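Local coordinates for putative exported protein (Bacteroides fragilis, PDB 3FZX), which is of unknown function but folds as a closed antiparallel beta-barrel related to LolA/LolB-type proteins, carries calcium ions and probably binds lipid, at residues S144-E149 with K169-I174; K182-E187 with N203-Q208; G16-R21 with V35-Q40; F9-Q14 with V50-T55. One frame throughout, in Å; residues are numbered along the deposited sequence.

Interaction 1: residues S144-E149 with K169-I174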
# COMPACT_ATOMS: atom_id res chain seq x y z
N SER A 144 -11.47 -5.51 7.34
CA SER A 144 -11.48 -6.11 6.01
C SER A 144 -12.70 -5.63 5.26
O SER A 144 -13.82 -5.75 5.76
CB SER A 144 -11.52 -7.63 6.13
OG SER A 144 -11.12 -8.20 4.89
N VAL A 145 -12.49 -5.04 4.07
CA VAL A 145 -13.59 -4.52 3.22
C VAL A 145 -13.63 -5.40 1.97
O VAL A 145 -12.59 -5.65 1.34
CB VAL A 145 -13.39 -3.04 2.83
CG1 VAL A 145 -14.51 -2.54 1.92
CG2 VAL A 145 -13.31 -2.18 4.10
N PHE A 146 -14.81 -5.90 1.63
CA PHE A 146 -14.92 -6.85 0.54
C PHE A 146 -16.29 -6.84 -0.11
O PHE A 146 -17.23 -6.24 0.40
CB PHE A 146 -14.53 -8.27 1.00
CG PHE A 146 -15.33 -8.78 2.17
CD1 PHE A 146 -14.98 -8.44 3.47
CD2 PHE A 146 -16.45 -9.57 1.96
CE1 PHE A 146 -15.73 -8.88 4.53
CE2 PHE A 146 -17.21 -10.02 3.02
CZ PHE A 146 -16.85 -9.68 4.31
N ASP A 147 -16.37 -7.44 -1.29
CA ASP A 147 -17.60 -7.50 -2.04
C ASP A 147 -18.16 -6.11 -2.29
O ASP A 147 -19.33 -5.90 -2.22
CB ASP A 147 -18.63 -8.37 -1.30
CG ASP A 147 -18.27 -9.85 -1.32
OD1 ASP A 147 -17.21 -10.23 -1.89
OD2 ASP A 147 -19.05 -10.65 -0.77
N ARG A 148 -17.29 -5.16 -2.59
CA ARG A 148 -17.74 -3.83 -2.95
C ARG A 148 -18.48 -3.95 -4.31
O ARG A 148 -18.09 -4.75 -5.17
CB ARG A 148 -16.54 -2.90 -3.09
CG ARG A 148 -15.71 -2.80 -1.83
CD ARG A 148 -14.28 -2.41 -2.13
NE ARG A 148 -14.21 -1.04 -2.52
CZ ARG A 148 -13.38 -0.50 -3.43
NH1 ARG A 148 -12.47 -1.20 -4.11
NH2 ARG A 148 -13.50 0.81 -3.64
N GLU A 149 -19.56 -3.21 -4.45
CA GLU A 149 -20.35 -3.19 -5.68
C GLU A 149 -21.05 -1.85 -5.88
O GLU A 149 -21.38 -1.13 -4.94
CB GLU A 149 -21.39 -4.30 -5.68
CG GLU A 149 -22.49 -4.13 -4.65
CD GLU A 149 -23.48 -5.30 -4.65
OE1 GLU A 149 -23.27 -6.30 -5.35
OE2 GLU A 149 -24.48 -5.20 -3.94
N LYS A 169 -21.81 -0.16 -2.29
CA LYS A 169 -22.16 -0.96 -1.11
C LYS A 169 -21.00 -1.94 -0.90
O LYS A 169 -20.41 -2.41 -1.87
CB LYS A 169 -23.47 -1.71 -1.32
CG LYS A 169 -23.91 -2.57 -0.13
CD LYS A 169 -25.29 -3.24 -0.32
CE LYS A 169 -25.60 -4.22 0.86
NZ LYS A 169 -26.91 -4.97 0.76
N TYR A 170 -20.69 -2.24 0.36
CA TYR A 170 -19.59 -3.15 0.72
C TYR A 170 -19.91 -3.93 2.01
O TYR A 170 -20.75 -3.53 2.80
CB TYR A 170 -18.26 -2.39 0.90
CG TYR A 170 -18.24 -1.29 1.97
CD1 TYR A 170 -17.93 -1.58 3.30
CD2 TYR A 170 -18.52 0.03 1.64
CE1 TYR A 170 -17.90 -0.57 4.28
CE2 TYR A 170 -18.50 1.04 2.61
CZ TYR A 170 -18.20 0.73 3.93
OH TYR A 170 -18.20 1.73 4.91
N GLU A 171 -19.26 -5.08 2.17
CA GLU A 171 -19.30 -5.79 3.42
C GLU A 171 -18.01 -5.54 4.16
O GLU A 171 -17.00 -5.14 3.57
CB GLU A 171 -19.51 -7.26 3.17
CG GLU A 171 -20.82 -7.49 2.39
CD GLU A 171 -21.34 -8.87 2.56
OE1 GLU A 171 -21.77 -9.17 3.69
OE2 GLU A 171 -21.30 -9.67 1.60
N MSE A 172 -18.06 -5.71 5.48
CA MSE A 172 -16.83 -5.64 6.26
C MSE A 172 -16.81 -6.52 7.52
O MSE A 172 -17.85 -6.88 8.07
CB MSE A 172 -16.43 -4.19 6.59
CG MSE A 172 -16.87 -3.68 7.92
SE MSE A 172 -18.63 -2.99 7.79
CE MSE A 172 -18.28 -1.07 7.86
N ASN A 173 -15.59 -6.91 7.88
CA ASN A 173 -15.30 -7.65 9.10
C ASN A 173 -14.32 -6.81 9.89
O ASN A 173 -13.32 -6.32 9.34
CB ASN A 173 -14.71 -9.03 8.78
CG ASN A 173 -15.71 -9.96 8.13
OD1 ASN A 173 -16.91 -9.66 8.05
ND2 ASN A 173 -15.24 -11.11 7.66
N ILE A 174 -14.62 -6.60 11.17
CA ILE A 174 -13.77 -5.82 12.06
C ILE A 174 -13.39 -6.71 13.24
O ILE A 174 -14.26 -7.18 13.96
CB ILE A 174 -14.49 -4.61 12.60
CG1 ILE A 174 -15.00 -3.74 11.45
CG2 ILE A 174 -13.59 -3.86 13.59
CD1 ILE A 174 -16.20 -2.89 11.81
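The Phe-146 ring has one face covered by Glu-171 CB, which sits 3.6 Å above the ring plane toward its rim in a CH-pi contact. Two polar groups reach the edge of the ring near its plane, the amide of Asn-173, whose plane is turned 72° against the ring, and OD1 of Asp-147. Phe-146 CG stands between the backbone N and the carbonyl carbon (chi1 57°), and the end of the side chain comes nearer the partner strand. The backbones run antiparallel. Ser-144 pairs with Asn-173, Phe-146 with Glu-171 and, after a beta bulge has shifted the register by one residue, Glu-149 with Lys-169, each pair joined by two hydrogen bonds. At the bulge, Asp-147 OD2 comes within 3.4 Å of Glu-171 OE2, a like-charge approach that would be expected to raise the pKa of one of them. On the buried face, Val-145 CG1 lies 3.8 Å from Tyr-170 CD1, and Arg-148 CG packs on Tyr-170 CB, while the Arg-148 guanidinium bonds to the carbonyls of Asp-125 and Asn-107. Glu-149 belongs to a calcium site of this protein but is not a ligand in this model: its side chain stays about 4 Å from the ion (nearest atoms), near Gly-119 and Asp-121. The pair belongs to the barrel hairpin of strands 136-158 and 161-175, between strand 127-133 beside Val-145 and strand 180-190 beside Tyr-170 and selenomethionine Met-172.

Interaction 2: residues K182-E187 with N203-Q208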
# COMPACT_ATOMS: atom_id res chain seq x y z
N LYS A 182 -19.36 -7.89 12.45
CA LYS A 182 -19.63 -8.12 11.03
C LYS A 182 -20.70 -7.14 10.60
O LYS A 182 -21.64 -6.86 11.34
CB LYS A 182 -20.09 -9.54 10.77
CG LYS A 182 -18.96 -10.53 10.96
CD LYS A 182 -19.35 -11.96 10.62
CE LYS A 182 -18.15 -12.89 10.80
NZ LYS A 182 -18.28 -14.16 10.02
N GLY A 183 -20.54 -6.58 9.40
CA GLY A 183 -21.54 -5.64 8.92
C GLY A 183 -21.39 -5.27 7.47
O GLY A 183 -20.72 -5.95 6.71
N TYR A 184 -22.04 -4.19 7.09
CA TYR A 184 -22.02 -3.71 5.72
C TYR A 184 -22.06 -2.18 5.74
O TYR A 184 -22.27 -1.56 6.80
CB TYR A 184 -23.15 -4.37 4.88
CG TYR A 184 -24.53 -3.90 5.19
CD1 TYR A 184 -25.28 -4.49 6.20
CD2 TYR A 184 -25.11 -2.84 4.47
CE1 TYR A 184 -26.58 -4.04 6.50
CE2 TYR A 184 -26.40 -2.39 4.76
CZ TYR A 184 -27.12 -2.99 5.78
OH TYR A 184 -28.39 -2.55 6.06
N GLY A 185 -21.77 -1.56 4.61
CA GLY A 185 -21.76 -0.10 4.55
C GLY A 185 -22.01 0.42 3.16
O GLY A 185 -22.06 -0.34 2.21
N TYR A 186 -22.21 1.73 3.07
CA TYR A 186 -22.32 2.41 1.81
C TYR A 186 -21.33 3.56 1.81
O TYR A 186 -21.05 4.16 2.85
CB TYR A 186 -23.71 3.00 1.63
CG TYR A 186 -24.85 2.00 1.57
CD1 TYR A 186 -25.11 1.27 0.42
CD2 TYR A 186 -25.72 1.86 2.65
CE1 TYR A 186 -26.19 0.34 0.37
CE2 TYR A 186 -26.79 0.96 2.61
CZ TYR A 186 -27.02 0.22 1.48
OH TYR A 186 -28.06 -0.65 1.49
N GLU A 187 -20.79 3.88 0.65
CA GLU A 187 -20.04 5.12 0.50
C GLU A 187 -20.33 5.78 -0.84
O GLU A 187 -20.75 5.14 -1.83
CB GLU A 187 -18.55 4.97 0.80
CG GLU A 187 -17.76 4.08 -0.09
CD GLU A 187 -16.29 3.92 0.40
OE1 GLU A 187 -16.03 3.89 1.63
OE2 GLU A 187 -15.38 3.80 -0.45
N ASN A 203 -24.95 -6.45 10.95
CA ASN A 203 -25.70 -7.36 10.08
C ASN A 203 -27.20 -7.48 10.34
O ASN A 203 -27.88 -8.17 9.61
CB ASN A 203 -24.97 -8.68 9.85
CG ASN A 203 -23.95 -8.58 8.69
OD1 ASN A 203 -24.10 -7.76 7.77
ND2 ASN A 203 -22.91 -9.42 8.73
N LYS A 204 -27.71 -6.72 11.31
CA LYS A 204 -29.15 -6.62 11.53
C LYS A 204 -29.74 -5.41 10.80
O LYS A 204 -30.91 -5.15 10.90
CB LYS A 204 -29.48 -6.53 13.02
CG LYS A 204 -28.89 -7.64 13.88
CD LYS A 204 -29.75 -7.90 15.13
CE LYS A 204 -28.97 -8.68 16.19
NZ LYS A 204 -29.88 -9.26 17.20
N LYS A 205 -28.90 -4.68 10.06
CA LYS A 205 -29.34 -3.49 9.30
C LYS A 205 -29.60 -2.30 10.21
O LYS A 205 -30.37 -1.41 9.88
CB LYS A 205 -30.56 -3.78 8.39
CG LYS A 205 -30.46 -5.06 7.54
CD LYS A 205 -31.73 -5.31 6.73
CE LYS A 205 -31.97 -6.81 6.48
NZ LYS A 205 -33.42 -7.10 6.26
N GLU A 206 -28.91 -2.27 11.35
CA GLU A 206 -29.02 -1.18 12.30
C GLU A 206 -27.84 -0.26 12.09
O GLU A 206 -26.68 -0.72 12.17
CB GLU A 206 -28.99 -1.73 13.72
CG GLU A 206 -30.21 -2.60 14.07
CD GLU A 206 -30.02 -3.46 15.33
OE1 GLU A 206 -28.86 -3.76 15.72
OE2 GLU A 206 -31.04 -3.86 15.91
N LEU A 207 -28.13 1.01 11.83
CA LEU A 207 -27.11 2.03 11.65
C LEU A 207 -26.17 2.11 12.86
O LEU A 207 -26.60 2.21 13.99
CB LEU A 207 -27.75 3.40 11.37
CG LEU A 207 -26.82 4.60 11.07
CD1 LEU A 207 -25.98 4.34 9.84
CD2 LEU A 207 -27.63 5.91 10.92
N GLN A 208 -24.88 2.01 12.60
CA GLN A 208 -23.84 2.10 13.61
C GLN A 208 -23.18 3.47 13.62
O GLN A 208 -22.78 3.97 14.66
CB GLN A 208 -22.80 1.03 13.33
CG GLN A 208 -23.40 -0.37 13.29
CD GLN A 208 -23.96 -0.76 14.65
OE1 GLN A 208 -25.16 -0.98 14.82
NE2 GLN A 208 -23.07 -0.79 15.63
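The turn between the last two strands of the barrel, 194-202 and 207-217, folds back at Asn-203 and Lys-205 against the beginning of strand 180-190, where it meets Lys-182, Gly-183 and Tyr-184. Asn-203 follows directly on a strand that pairs with 180-190, and its N still reaches Lys-182 O, but over 3.4 Å and with an N-H...O angle of only 122°, so this bond is weak. Its side chain does most of the touching. The amide spreads over the backbone of Gly-183, with Asn-203 OD1 3.5 Å from Gly-183 CA, where the glycine presents only backbone, while Asn-203 ND2 lies 3.5 Å from Lys-182 CB. The same OD1 also comes to the edge of the Tyr-184 ring, 3.8 Å from its CD1, and amide and ring are nearly coplanar, 12° apart. Tyr-184 CG occupies the position between backbone N and carbonyl carbon (chi1 72°), and the side chain crosses those of Asn-203 and Lys-205 at a slant, its OH 3.4 Å from Lys-205 CB. Lys-205 CA also lies at the ring edge. Beyond the two segments, the Tyr-184 ring meets that of Tyr-201 nearly parallel and makes a cation-pi contact with Lys-169. Within the turn, both Lys-204 N and Glu-206 OE1 bond to the side chain of Asn-202. The chemistry is thus mainly van der Waals contact at a solvent-facing edge, with a single weak backbone bond, which suggests that the shape of the turn depends more on its own bonds to Asn-202 than on this contact.

Interaction 3: residues G16-R21 with V35-Q40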
# COMPACT_ATOMS: atom_id res chain seq x y z
N GLY A 16 -2.04 22.33 -0.90
CA GLY A 16 -2.59 23.19 0.13
C GLY A 16 -4.08 22.97 0.37
O GLY A 16 -4.59 23.37 1.40
N GLU A 17 -4.79 22.33 -0.57
CA GLU A 17 -6.25 22.13 -0.40
C GLU A 17 -6.52 21.28 0.83
O GLU A 17 -5.74 20.37 1.11
CB GLU A 17 -6.88 21.49 -1.65
CG GLU A 17 -8.39 21.25 -1.52
CD GLU A 17 -9.06 20.83 -2.80
OE1 GLU A 17 -8.38 20.71 -3.84
OE2 GLU A 17 -10.29 20.60 -2.74
N GLN A 18 -7.62 21.56 1.53
CA GLN A 18 -7.96 20.94 2.81
C GLN A 18 -9.43 20.51 2.85
O GLN A 18 -10.31 21.31 2.58
CB GLN A 18 -7.67 21.95 3.92
CG GLN A 18 -7.19 21.33 5.18
CD GLN A 18 -6.67 22.36 6.15
OE1 GLN A 18 -7.34 22.70 7.13
NE2 GLN A 18 -5.48 22.90 5.87
N ILE A 19 -9.68 19.24 3.14
CA ILE A 19 -11.02 18.65 3.17
C ILE A 19 -11.26 18.19 4.59
O ILE A 19 -10.38 17.56 5.19
CB ILE A 19 -11.12 17.38 2.25
CG1 ILE A 19 -10.93 17.74 0.78
CG2 ILE A 19 -12.46 16.67 2.41
CD1 ILE A 19 -11.76 18.82 0.30
N THR A 20 -12.44 18.51 5.14
CA THR A 20 -12.83 18.08 6.47
C THR A 20 -14.07 17.23 6.35
O THR A 20 -15.00 17.59 5.66
CB THR A 20 -13.15 19.26 7.36
OG1 THR A 20 -12.01 20.12 7.35
CG2 THR A 20 -13.49 18.83 8.81
N ARG A 21 -14.05 16.08 7.03
CA ARG A 21 -15.21 15.21 7.10
C ARG A 21 -15.53 14.94 8.59
O ARG A 21 -14.63 14.66 9.40
CB ARG A 21 -14.92 13.93 6.33
CG ARG A 21 -16.20 13.20 5.95
CD ARG A 21 -16.07 12.20 4.81
NE ARG A 21 -15.50 10.95 5.29
CZ ARG A 21 -14.28 10.50 5.05
NH1 ARG A 21 -13.45 11.18 4.27
NH2 ARG A 21 -13.89 9.34 5.57
N VAL A 35 -9.37 15.48 8.88
CA VAL A 35 -8.89 16.59 8.05
C VAL A 35 -7.75 16.08 7.17
O VAL A 35 -6.77 15.52 7.69
CB VAL A 35 -8.33 17.76 8.89
CG1 VAL A 35 -7.94 18.93 7.98
CG2 VAL A 35 -9.34 18.21 9.93
N TYR A 36 -7.89 16.26 5.86
CA TYR A 36 -6.85 15.92 4.91
C TYR A 36 -6.30 17.22 4.35
O TYR A 36 -7.07 18.14 4.06
CB TYR A 36 -7.43 15.15 3.73
CG TYR A 36 -7.84 13.74 4.00
CD1 TYR A 36 -6.88 12.76 4.28
CD2 TYR A 36 -9.17 13.34 3.90
CE1 TYR A 36 -7.24 11.40 4.49
CE2 TYR A 36 -9.55 12.01 4.11
CZ TYR A 36 -8.59 11.04 4.40
OH TYR A 36 -8.97 9.72 4.60
N ARG A 37 -4.98 17.31 4.18
CA ARG A 37 -4.37 18.44 3.49
C ARG A 37 -3.39 17.93 2.42
O ARG A 37 -2.48 17.13 2.72
CB ARG A 37 -3.67 19.38 4.47
CG ARG A 37 -3.07 20.62 3.80
CD ARG A 37 -2.27 21.52 4.75
NE ARG A 37 -1.35 20.80 5.65
CZ ARG A 37 -0.16 20.29 5.31
NH1 ARG A 37 0.32 20.38 4.07
NH2 ARG A 37 0.55 19.67 6.25
N VAL A 38 -3.60 18.38 1.18
CA VAL A 38 -2.74 18.02 0.06
C VAL A 38 -1.37 18.66 0.26
O VAL A 38 -1.26 19.88 0.31
CB VAL A 38 -3.33 18.48 -1.29
CG1 VAL A 38 -2.31 18.23 -2.43
CG2 VAL A 38 -4.65 17.79 -1.58
N ASP A 39 -0.34 17.83 0.43
CA ASP A 39 1.04 18.29 0.66
C ASP A 39 1.74 18.50 -0.67
O ASP A 39 2.32 19.54 -0.90
CB ASP A 39 1.83 17.28 1.49
CG ASP A 39 3.11 17.89 2.11
OD1 ASP A 39 2.97 18.79 2.96
OD2 ASP A 39 4.24 17.46 1.79
N GLN A 40 1.66 17.52 -1.56
CA GLN A 40 2.34 17.61 -2.85
C GLN A 40 1.59 16.84 -3.93
O GLN A 40 1.04 15.80 -3.65
CB GLN A 40 3.75 17.02 -2.73
CG GLN A 40 4.80 17.94 -2.09
CD GLN A 40 5.02 19.24 -2.88
OE1 GLN A 40 5.12 19.22 -4.11
NE2 GLN A 40 5.08 20.37 -2.17
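Arg-21 and Tyr-36 lie side by side and converge on one polar atom, OD1 of Asp-84, which receives a salt bridge from Arg-21 NH1 and a hydrogen bond from Tyr-36 OH. That NH1 approaches the edge of the Tyr-36 ring in its plane, 4.0 Å from CE2, with guanidinium and ring tilted by 34°. The Arg-21 chain bends at chi3 (80°), turning NE out of the extended line; NE bonds to Ser-211 OG. The strands run antiparallel, Ile-19 and Tyr-36 forming a hydrogen-bonded pair. Toward the start of strand 18-25 the pairing continues through Gly-16 N to Val-38 O at 2.8 Å and Val-38 N to Glu-17 O at 2.9 Å. The positive phi of Gly-16 suits glycine. The other face carries Gln-18, Thr-20, Val-35 and Arg-37. Gln-18, extended beyond CG, crosses the side chains of Val-35 and Arg-37 at a slant, its CG 3.8 Å from Val-35 CG1 and its NE2 3.7 Å from Arg-37 CD. Arg-37 forms a salt bridge with Asp-39, NH1 to OD1 at 3.3 Å; OD1 lies in the guanidinium plane and accepts through its anti lone pair. The two faces therefore differ: on one, the charge of buried Arg-21 is met by Asp-84, which the arginine and the tyrosine hydroxyl would be expected to keep ionised, while on the other the partly exposed charge of Arg-37 is balanced within its own strand.

Interaction 4: residues F9-Q14 with V50-T55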
# COMPACT_ATOMS: atom_id res chain seq x y z
N PHE A 9 -9.95 11.70 -10.90
CA PHE A 9 -9.08 11.55 -9.74
C PHE A 9 -9.96 11.81 -8.51
O PHE A 9 -10.35 12.94 -8.25
CB PHE A 9 -7.91 12.54 -9.86
CG PHE A 9 -6.77 12.26 -8.93
CD1 PHE A 9 -6.73 12.84 -7.67
CD2 PHE A 9 -5.70 11.47 -9.32
CE1 PHE A 9 -5.68 12.59 -6.79
CE2 PHE A 9 -4.63 11.21 -8.46
CZ PHE A 9 -4.60 11.79 -7.20
N PHE A 10 -10.26 10.76 -7.74
CA PHE A 10 -11.23 10.85 -6.64
C PHE A 10 -10.62 11.25 -5.30
O PHE A 10 -10.68 10.50 -4.35
CB PHE A 10 -11.93 9.49 -6.52
CG PHE A 10 -12.67 9.13 -7.76
CD1 PHE A 10 -13.77 9.89 -8.14
CD2 PHE A 10 -12.21 8.13 -8.60
CE1 PHE A 10 -14.45 9.61 -9.31
CE2 PHE A 10 -12.88 7.85 -9.77
CZ PHE A 10 -14.02 8.59 -10.13
N PHE A 11 -10.03 12.44 -5.26
CA PHE A 11 -9.34 12.96 -4.08
C PHE A 11 -8.89 14.39 -4.40
O PHE A 11 -8.64 14.71 -5.55
CB PHE A 11 -8.10 12.09 -3.72
CG PHE A 11 -7.59 12.31 -2.32
CD1 PHE A 11 -8.27 11.77 -1.23
CD2 PHE A 11 -6.45 13.05 -2.09
CE1 PHE A 11 -7.83 11.98 0.07
CE2 PHE A 11 -5.97 13.25 -0.78
CZ PHE A 11 -6.67 12.74 0.30
N PRO A 12 -8.80 15.27 -3.40
CA PRO A 12 -8.29 16.59 -3.76
C PRO A 12 -6.88 16.51 -4.33
O PRO A 12 -6.09 15.65 -3.94
CB PRO A 12 -8.28 17.33 -2.42
CG PRO A 12 -8.32 16.26 -1.40
CD PRO A 12 -9.21 15.23 -1.99
N ASN A 13 -6.57 17.40 -5.26
CA ASN A 13 -5.29 17.39 -5.90
C ASN A 13 -4.59 18.75 -6.08
O ASN A 13 -3.57 18.79 -6.71
CB ASN A 13 -5.40 16.59 -7.21
CG ASN A 13 -6.53 17.03 -8.07
OD1 ASN A 13 -6.36 17.94 -8.83
ND2 ASN A 13 -7.70 16.38 -7.94
N GLN A 14 -5.11 19.83 -5.49
CA GLN A 14 -4.39 21.12 -5.49
C GLN A 14 -3.57 21.24 -4.23
O GLN A 14 -4.12 21.09 -3.15
CB GLN A 14 -5.35 22.32 -5.50
CG GLN A 14 -6.41 22.28 -6.56
CD GLN A 14 -7.26 23.55 -6.62
OE1 GLN A 14 -7.05 24.53 -5.86
NE2 GLN A 14 -8.24 23.54 -7.51
N VAL A 50 -0.59 12.05 -5.44
CA VAL A 50 -0.88 13.10 -4.43
C VAL A 50 -0.51 12.55 -3.06
O VAL A 50 -0.97 11.48 -2.69
CB VAL A 50 -2.36 13.53 -4.42
CG1 VAL A 50 -2.72 14.30 -3.14
CG2 VAL A 50 -2.71 14.35 -5.65
N VAL A 51 0.36 13.25 -2.34
CA VAL A 51 0.71 12.91 -0.97
C VAL A 51 -0.07 13.91 -0.10
O VAL A 51 0.06 15.12 -0.29
CB VAL A 51 2.25 13.02 -0.74
CG1 VAL A 51 2.61 12.91 0.75
CG2 VAL A 51 3.02 11.96 -1.56
N ALA A 52 -0.88 13.40 0.84
CA ALA A 52 -1.64 14.27 1.74
C ALA A 52 -1.36 13.90 3.20
O ALA A 52 -1.11 12.75 3.49
CB ALA A 52 -3.13 14.16 1.47
N ASN A 53 -1.37 14.90 4.07
CA ASN A 53 -1.33 14.69 5.52
C ASN A 53 -2.74 14.54 6.06
O ASN A 53 -3.62 15.30 5.66
CB ASN A 53 -0.71 15.89 6.22
CG ASN A 53 0.71 16.14 5.77
OD1 ASN A 53 1.08 17.28 5.50
ND2 ASN A 53 1.50 15.10 5.66
N TYR A 54 -2.96 13.58 6.96
CA TYR A 54 -4.25 13.42 7.63
C TYR A 54 -4.09 13.66 9.11
O TYR A 54 -3.02 13.40 9.67
CB TYR A 54 -4.88 12.05 7.39
CG TYR A 54 -4.11 10.86 7.94
CD1 TYR A 54 -4.25 10.46 9.27
CD2 TYR A 54 -3.28 10.12 7.11
CE1 TYR A 54 -3.55 9.35 9.77
CE2 TYR A 54 -2.58 9.01 7.60
CZ TYR A 54 -2.72 8.64 8.93
OH TYR A 54 -2.05 7.54 9.38
N THR A 55 -5.17 14.18 9.71
CA THR A 55 -5.35 14.30 11.14
C THR A 55 -6.75 13.79 11.51
O THR A 55 -7.74 14.08 10.83
CB THR A 55 -5.20 15.71 11.61
OG1 THR A 55 -3.86 16.12 11.33
CG2 THR A 55 -5.41 15.82 13.09
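Val-50 is the bump of this contact, and the hollow that takes it is formed by Phe-9, Phe-11, Pro-12 and Asn-13 of the irregular stretch preceding the first strand. Its two methyls divide the work. CG2 presses obliquely against the Phe-9 ring, 3.5 Å from CZ, and has Asn-13 CB 3.8 Å away. CG1, anti to the backbone N (chi1 164°), meets the carbonyl O of Pro-12 at 3.7 Å and comes to the edge of the Phe-11 ring. Two residues further on, Ala-52 offers a smaller knob: its CB lies in the plane of the Phe-11 ring, 3.7 Å from CE2. One face of that ring is covered by CD of the following Pro-12, 3.3 Å above the plane and offset toward the rim. The hollow owes its form to the chain behind it. Phe-10 is the centre of an inverse gamma turn, with a weak bond from Phe-11 N to Phe-9 O, and the CB atoms of Phe-9 and Phe-11 both point to strand 47-58. Asn-13 ND2 then bonds back to Phe-11 O at 3.1 Å and also reaches Asn-192 OD1; Phe-11 O itself lies at the edge of the Phe-9 ring. The aromatic rings extend the packing to adjoining strands, Phe-9 edge-to-face with Phe-78 of strand 77-81, Phe-11 edge-to-face with Tyr-36 of strand 30-44 and also against Met-69 and Ala-71 of strand 63-74, whereas Phe-10 turns to Tyr-189, so that residues 9-14 run between strands 30-44, 47-58, 63-74 and 77-81 and the end of strand 180-190.

Overall arrangement
The four contacts form two pairs on opposite sides of the chain's centre. Interactions 1 and 2, centres 10 Å apart, meet where strand 161-175 of the first neighbours strand 180-190 of the second, probably hydrogen-bonded, as from Met-172 N to Gly-183 O at 2.9 Å. Interactions 3 and 4 are closer, 6 Å between centres, and meet through Asp-39 N and Val-51 O at 2.8 Å; interaction 3 nests within the loop interaction 4 closes. Strands 207-217 and 18-25 close the barrel between interactions 2 and 3. The Glu-149 side chain is about 4 Å from calcium and 9 Å from that of Tyr-184; Gly-119, Asp-121 and Asp-122 form the calcium sites, away from interactions 3 and 4.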